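Local structure of transcription factor inhibitor I-kappa-B-beta (Mus musculus, 1OY3) at residues His163-Arg175 with Leu198-Leu211. The protein inhibits NF-kappa-B by forming a complex with it and trapping it in the cytoplasm. Residues are numbered along the deposited sequence; the frame is centred on the assembly and turned at random.
Sequences HVAVIHKDAEMVR and LAVEAQAASVLELL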
loop_
_atom_site.group_PDB
_atom_site.type_symbol
_atom_site.label_atom_id
_atom_site.label_comp_id
_atom_site.label_asym_id
_atom_site.label_seq_id
_atom_site.Cartn_x
_atom_site.Cartn_y
_atom_site.Cartn_z
ATOM N N HIS C 163 -5.683 -8.020 -2.863
ATOM C CA HIS C 163 -5.830 -7.163 -1.690
ATOM C C HIS C 163 -6.257 -5.780 -2.140
ATOM O O HIS C 163 -7.188 -5.192 -1.592
ATOM C CB HIS C 163 -4.500 -7.035 -0.951
ATOM C CG HIS C 163 -4.071 -8.280 -0.257
ATOM N ND1 HIS C 163 -2.749 -8.670 -0.187
ATOM C CD2 HIS C 163 -4.778 -9.214 0.420
ATOM C CE1 HIS C 163 -2.665 -9.793 0.504
ATOM N NE2 HIS C 163 -3.882 -10.143 0.884
ATOM N N VAL C 164 -5.561 -5.258 -3.143
ATOM C CA VAL C 164 -5.873 -3.935 -3.670
ATOM C C VAL C 164 -7.297 -3.908 -4.233
ATOM O O VAL C 164 -8.074 -3.020 -3.901
ATOM C CB VAL C 164 -4.852 -3.523 -4.770
ATOM C CG1 VAL C 164 -5.075 -2.069 -5.195
ATOM C CG2 VAL C 164 -3.432 -3.686 -4.234
ATOM N N ALA C 165 -7.654 -4.890 -5.061
ATOM C CA ALA C 165 -9.001 -4.906 -5.635
ATOM C C ALA C 165 -10.083 -4.919 -4.547
ATOM O O ALA C 165 -11.108 -4.254 -4.677
ATOM C CB ALA C 165 -9.163 -6.099 -6.572
ATOM N N VAL C 166 -9.849 -5.657 -3.467
ATOM C CA VAL C 166 -10.819 -5.716 -2.376
ATOM C C VAL C 166 -10.796 -4.394 -1.594
ATOM O O VAL C 166 -11.848 -3.820 -1.308
ATOM C CB VAL C 166 -10.521 -6.880 -1.399
ATOM C CG1 VAL C 166 -11.571 -6.897 -0.280
ATOM C CG2 VAL C 166 -10.522 -8.219 -2.146
ATOM N N ILE C 167 -9.603 -3.911 -1.250
ATOM C CA ILE C 167 -9.495 -2.649 -0.517
ATOM C C ILE C 167 -10.321 -1.590 -1.241
ATOM O O ILE C 167 -10.982 -0.764 -0.615
ATOM C CB ILE C 167 -8.037 -2.129 -0.433
ATOM C CG1 ILE C 167 -7.148 -3.131 0.305
ATOM C CG2 ILE C 167 -8.011 -0.771 0.264
ATOM C CD1 ILE C 167 -7.681 -3.565 1.627
ATOM N N HIS C 168 -10.281 -1.621 -2.569
ATOM C CA HIS C 168 -11.033 -0.663 -3.359
ATOM C C HIS C 168 -12.439 -1.120 -3.700
ATOM O O HIS C 168 -13.054 -0.571 -4.604
ATOM C CB HIS C 168 -10.299 -0.319 -4.659
ATOM C CG HIS C 168 -9.031 0.453 -4.457
ATOM N ND1 HIS C 168 -7.926 -0.079 -3.825
ATOM C CD2 HIS C 168 -8.689 1.715 -4.814
ATOM C CE1 HIS C 168 -6.958 0.821 -3.804
ATOM N NE2 HIS C 168 -7.395 1.917 -4.396
ATOM N N LYS C 169 -12.950 -2.116 -2.981
ATOM C CA LYS C 169 -14.310 -2.607 -3.199
ATOM C C LYS C 169 -14.620 -2.729 -4.689
ATOM O O LYS C 169 -15.656 -2.260 -5.161
ATOM C CB LYS C 169 -15.317 -1.648 -2.550
ATOM C CG LYS C 169 -14.973 -1.252 -1.113
ATOM C CD LYS C 169 -15.976 -0.236 -0.552
ATOM C CE LYS C 169 -16.078 0.998 -1.449
ATOM N NZ LYS C 169 -17.119 1.984 -1.013
ATOM N N ASP C 170 -13.717 -3.366 -5.425
ATOM C CA ASP C 170 -13.879 -3.532 -6.859
ATOM C C ASP C 170 -14.283 -4.979 -7.174
ATOM O O ASP C 170 -13.437 -5.845 -7.404
ATOM C CB ASP C 170 -12.567 -3.157 -7.539
ATOM C CG ASP C 170 -12.686 -3.097 -9.039
ATOM O OD1 ASP C 170 -11.787 -2.509 -9.673
ATOM O OD2 ASP C 170 -13.668 -3.643 -9.581
ATOM N N ALA C 171 -15.590 -5.224 -7.177
ATOM C CA ALA C 171 -16.144 -6.545 -7.425
ATOM C C ALA C 171 -15.747 -7.085 -8.791
ATOM O O ALA C 171 -15.372 -8.247 -8.925
ATOM C CB ALA C 171 -17.662 -6.493 -7.300
ATOM N N GLU C 172 -15.846 -6.235 -9.805
ATOM C CA GLU C 172 -15.484 -6.629 -11.150
ATOM C C GLU C 172 -14.016 -7.076 -11.199
ATOM O O GLU C 172 -13.685 -8.103 -11.811
ATOM C CB GLU C 172 -15.707 -5.468 -12.114
ATOM C CG GLU C 172 -16.504 -5.856 -13.339
ATOM C CD GLU C 172 -16.136 -7.239 -13.846
ATOM O OE1 GLU C 172 -14.961 -7.453 -14.212
ATOM O OE2 GLU C 172 -17.026 -8.114 -13.873
ATOM N N MET C 173 -13.135 -6.322 -10.548
ATOM C CA MET C 173 -11.716 -6.684 -10.555
ATOM C C MET C 173 -11.477 -7.966 -9.760
ATOM O O MET C 173 -10.627 -8.777 -10.126
ATOM C CB MET C 173 -10.840 -5.564 -9.982
ATOM C CG MET C 173 -9.334 -5.835 -10.208
ATOM S SD MET C 173 -8.860 -5.787 -11.980
ATOM C CE MET C 173 -8.643 -3.986 -12.150
ATOM N N VAL C 174 -12.229 -8.143 -8.678
ATOM C CA VAL C 174 -12.095 -9.344 -7.861
ATOM C C VAL C 174 -12.445 -10.552 -8.735
ATOM O O VAL C 174 -11.771 -11.582 -8.691
ATOM C CB VAL C 174 -13.044 -9.300 -6.632
ATOM C CG1 VAL C 174 -13.055 -10.652 -5.908
ATOM C CG2 VAL C 174 -12.597 -8.215 -5.682
ATOM N N ARG C 175 -13.494 -10.415 -9.540
ATOM C CA ARG C 175 -13.910 -11.497 -10.426
ATOM C C ARG C 175 -12.801 -11.907 -11.401
ATOM O O ARG C 175 -12.515 -13.097 -11.553
ATOM C CB ARG C 175 -15.191 -11.104 -11.180
ATOM C CG ARG C 175 -16.462 -11.343 -10.363
ATOM C CD ARG C 175 -17.724 -11.131 -11.172
ATOM N NE ARG C 175 -18.070 -9.721 -11.289
ATOM C CZ ARG C 175 -18.977 -9.111 -10.532
ATOM N NH1 ARG C 175 -19.639 -9.798 -9.605
ATOM N NH2 ARG C 175 -19.211 -7.813 -10.692
ATOM N N LEU C 198 -10.360 -7.969 4.630
ATOM C CA LEU C 198 -10.346 -6.675 3.967
ATOM C C LEU C 198 -11.732 -6.307 3.465
ATOM O O LEU C 198 -12.153 -5.164 3.579
ATOM C CB LEU C 198 -9.340 -6.667 2.809
ATOM C CG LEU C 198 -7.910 -6.991 3.254
ATOM C CD1 LEU C 198 -6.989 -7.010 2.055
ATOM C CD2 LEU C 198 -7.438 -5.973 4.272
ATOM N N ALA C 199 -12.449 -7.274 2.914
ATOM C CA ALA C 199 -13.785 -6.988 2.414
ATOM C C ALA C 199 -14.678 -6.539 3.563
ATOM O O ALA C 199 -15.492 -5.633 3.404
ATOM C CB ALA C 199 -14.371 -8.216 1.737
ATOM N N VAL C 200 -14.517 -7.166 4.725
ATOM C CA VAL C 200 -15.320 -6.801 5.888
ATOM C C VAL C 200 -14.967 -5.373 6.321
ATOM O O VAL C 200 -15.851 -4.560 6.602
ATOM C CB VAL C 200 -15.097 -7.788 7.053
ATOM C CG1 VAL C 200 -15.912 -7.367 8.265
ATOM C CG2 VAL C 200 -15.515 -9.173 6.627
ATOM N N GLU C 201 -13.675 -5.061 6.356
ATOM C CA GLU C 201 -13.247 -3.721 6.722
ATOM C C GLU C 201 -13.799 -2.729 5.712
ATOM O O GLU C 201 -14.183 -1.616 6.068
ATOM C CB GLU C 201 -11.722 -3.629 6.753
ATOM C CG GLU C 201 -11.096 -4.412 7.892
ATOM C CD GLU C 201 -9.694 -3.942 8.225
ATOM O OE1 GLU C 201 -9.154 -4.382 9.266
ATOM O OE2 GLU C 201 -9.134 -3.137 7.449
ATOM N N ALA C 202 -13.852 -3.152 4.451
ATOM C CA ALA C 202 -14.354 -2.315 3.360
ATOM C C ALA C 202 -15.878 -2.246 3.333
ATOM O O ALA C 202 -16.452 -1.476 2.558
ATOM C CB ALA C 202 -13.850 -2.855 2.030
ATOM N N GLN C 203 -16.521 -3.056 4.173
ATOM C CA GLN C 203 -17.979 -3.132 4.248
ATOM C C GLN C 203 -18.548 -3.384 2.845
ATOM O O GLN C 203 -19.652 -2.949 2.520
ATOM C CB GLN C 203 -18.559 -1.835 4.840
ATOM C CG GLN C 203 -18.069 -1.500 6.255
ATOM C CD GLN C 203 -18.578 -2.470 7.312
ATOM O OE1 GLN C 203 -19.743 -2.418 7.717
ATOM N NE2 GLN C 203 -17.706 -3.363 7.760
ATOM N N ALA C 204 -17.777 -4.077 2.011
ATOM C CA ALA C 204 -18.216 -4.389 0.658
ATOM C C ALA C 204 -18.800 -5.799 0.668
ATOM O O ALA C 204 -18.097 -6.785 0.432
ATOM C CB ALA C 204 -17.041 -4.294 -0.314
ATOM N N ALA C 205 -20.096 -5.877 0.949
ATOM C CA ALA C 205 -20.808 -7.149 1.031
ATOM C C ALA C 205 -20.754 -7.997 -0.234
ATOM O O ALA C 205 -20.566 -9.215 -0.156
ATOM C CB ALA C 205 -22.266 -6.899 1.424
ATOM N N SER C 206 -20.927 -7.365 -1.392
ATOM C CA SER C 206 -20.914 -8.091 -2.661
ATOM C C SER C 206 -19.539 -8.711 -2.923
ATOM O O SER C 206 -19.431 -9.798 -3.492
ATOM C CB SER C 206 -21.293 -7.158 -3.812
ATOM O OG SER C 206 -20.197 -6.343 -4.185
ATOM N N VAL C 207 -18.490 -8.013 -2.501
ATOM C CA VAL C 207 -17.129 -8.502 -2.661
ATOM C C VAL C 207 -16.941 -9.639 -1.663
ATOM O O VAL C 207 -16.339 -10.669 -1.976
ATOM C CB VAL C 207 -16.096 -7.367 -2.395
ATOM C CG1 VAL C 207 -14.681 -7.941 -2.281
ATOM C CG2 VAL C 207 -16.155 -6.355 -3.525
ATOM N N LEU C 208 -17.466 -9.450 -0.457
ATOM C CA LEU C 208 -17.367 -10.473 0.581
ATOM C C LEU C 208 -18.003 -11.758 0.057
ATOM O O LEU C 208 -17.458 -12.860 0.224
ATOM C CB LEU C 208 -18.098 -10.012 1.845
ATOM C CG LEU C 208 -18.201 -11.000 3.008
ATOM C CD1 LEU C 208 -16.804 -11.385 3.488
ATOM C CD2 LEU C 208 -19.007 -10.365 4.140
ATOM N N GLU C 209 -19.150 -11.610 -0.597
ATOM C CA GLU C 209 -19.857 -12.764 -1.147
ATOM C C GLU C 209 -19.082 -13.428 -2.270
ATOM O O GLU C 209 -18.964 -14.656 -2.297
ATOM C CB GLU C 209 -21.243 -12.368 -1.650
ATOM C CG GLU C 209 -21.983 -13.522 -2.320
ATOM C CD GLU C 209 -23.475 -13.292 -2.395
ATOM O OE1 GLU C 209 -23.899 -12.290 -3.012
ATOM O OE2 GLU C 209 -24.227 -14.119 -1.827
ATOM N N LEU C 210 -18.563 -12.629 -3.203
ATOM C CA LEU C 210 -17.782 -13.194 -4.307
ATOM C C LEU C 210 -16.694 -14.071 -3.712
ATOM O O LEU C 210 -16.537 -15.233 -4.090
ATOM C CB LEU C 210 -17.139 -12.089 -5.157
ATOM C CG LEU C 210 -18.047 -11.349 -6.143
ATOM C CD1 LEU C 210 -17.255 -10.256 -6.870
ATOM C CD2 LEU C 210 -18.636 -12.347 -7.144
ATOM N N LEU C 211 -15.947 -13.512 -2.767
ATOM C CA LEU C 211 -14.882 -14.258 -2.115
ATOM C C LEU C 211 -15.438 -15.536 -1.494
ATOM O O LEU C 211 -14.898 -16.629 -1.699
ATOM C CB LEU C 211 -14.229 -13.396 -1.026
ATOM C CG LEU C 211 -13.414 -12.214 -1.558
ATOM C CD1 LEU C 211 -13.014 -11.286 -0.426
ATOM C CD2 LEU C 211 -12.189 -12.760 -2.282
#
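Val-166 of ankyrin repeat 4 fits as a knob into a hole formed by Leu-198, Ala-199, Val-207 and Leu-211 of repeat 5. The two helix-turn-helix units stack side by side, as in other ankyrin repeat proteins. Helices 171-175 and 205-211 run nearly parallel, at 13°.

Most of the contact is apolar. Val-166 holds CG1 anti to its own backbone N (chi1 -180°), which directs this methyl at the backbone of the next repeat, 3.3 Å from Ala-199 N. Val-207 CG1 meets Val-166 CG1 and Val-174 CG2, while its CG2 packs on the backbone of Ala-171. At one end, Leu-198 CD1 lies 3.5 Å from Ile-167 CD1 and also touches His-163 CD2. The ring of His-163 is fixed by hydrogen bonds to Thr-160 N and Lys-186 O.

The turns also meet. Lys-169, at positive phi, closes a Schellman motif, and its CG rests on the methyls of Ala-202 and Ala-204.

Arg-175 and Glu-172 pair within segment 163-175. Arg-175 NE makes a 3.2 Å salt bridge to Glu-172 OE2, in the guanidinium plane. The arginine chain crosses Leu-210 at about a right angle, with NH1 3.7 Å from Leu-210 CD1.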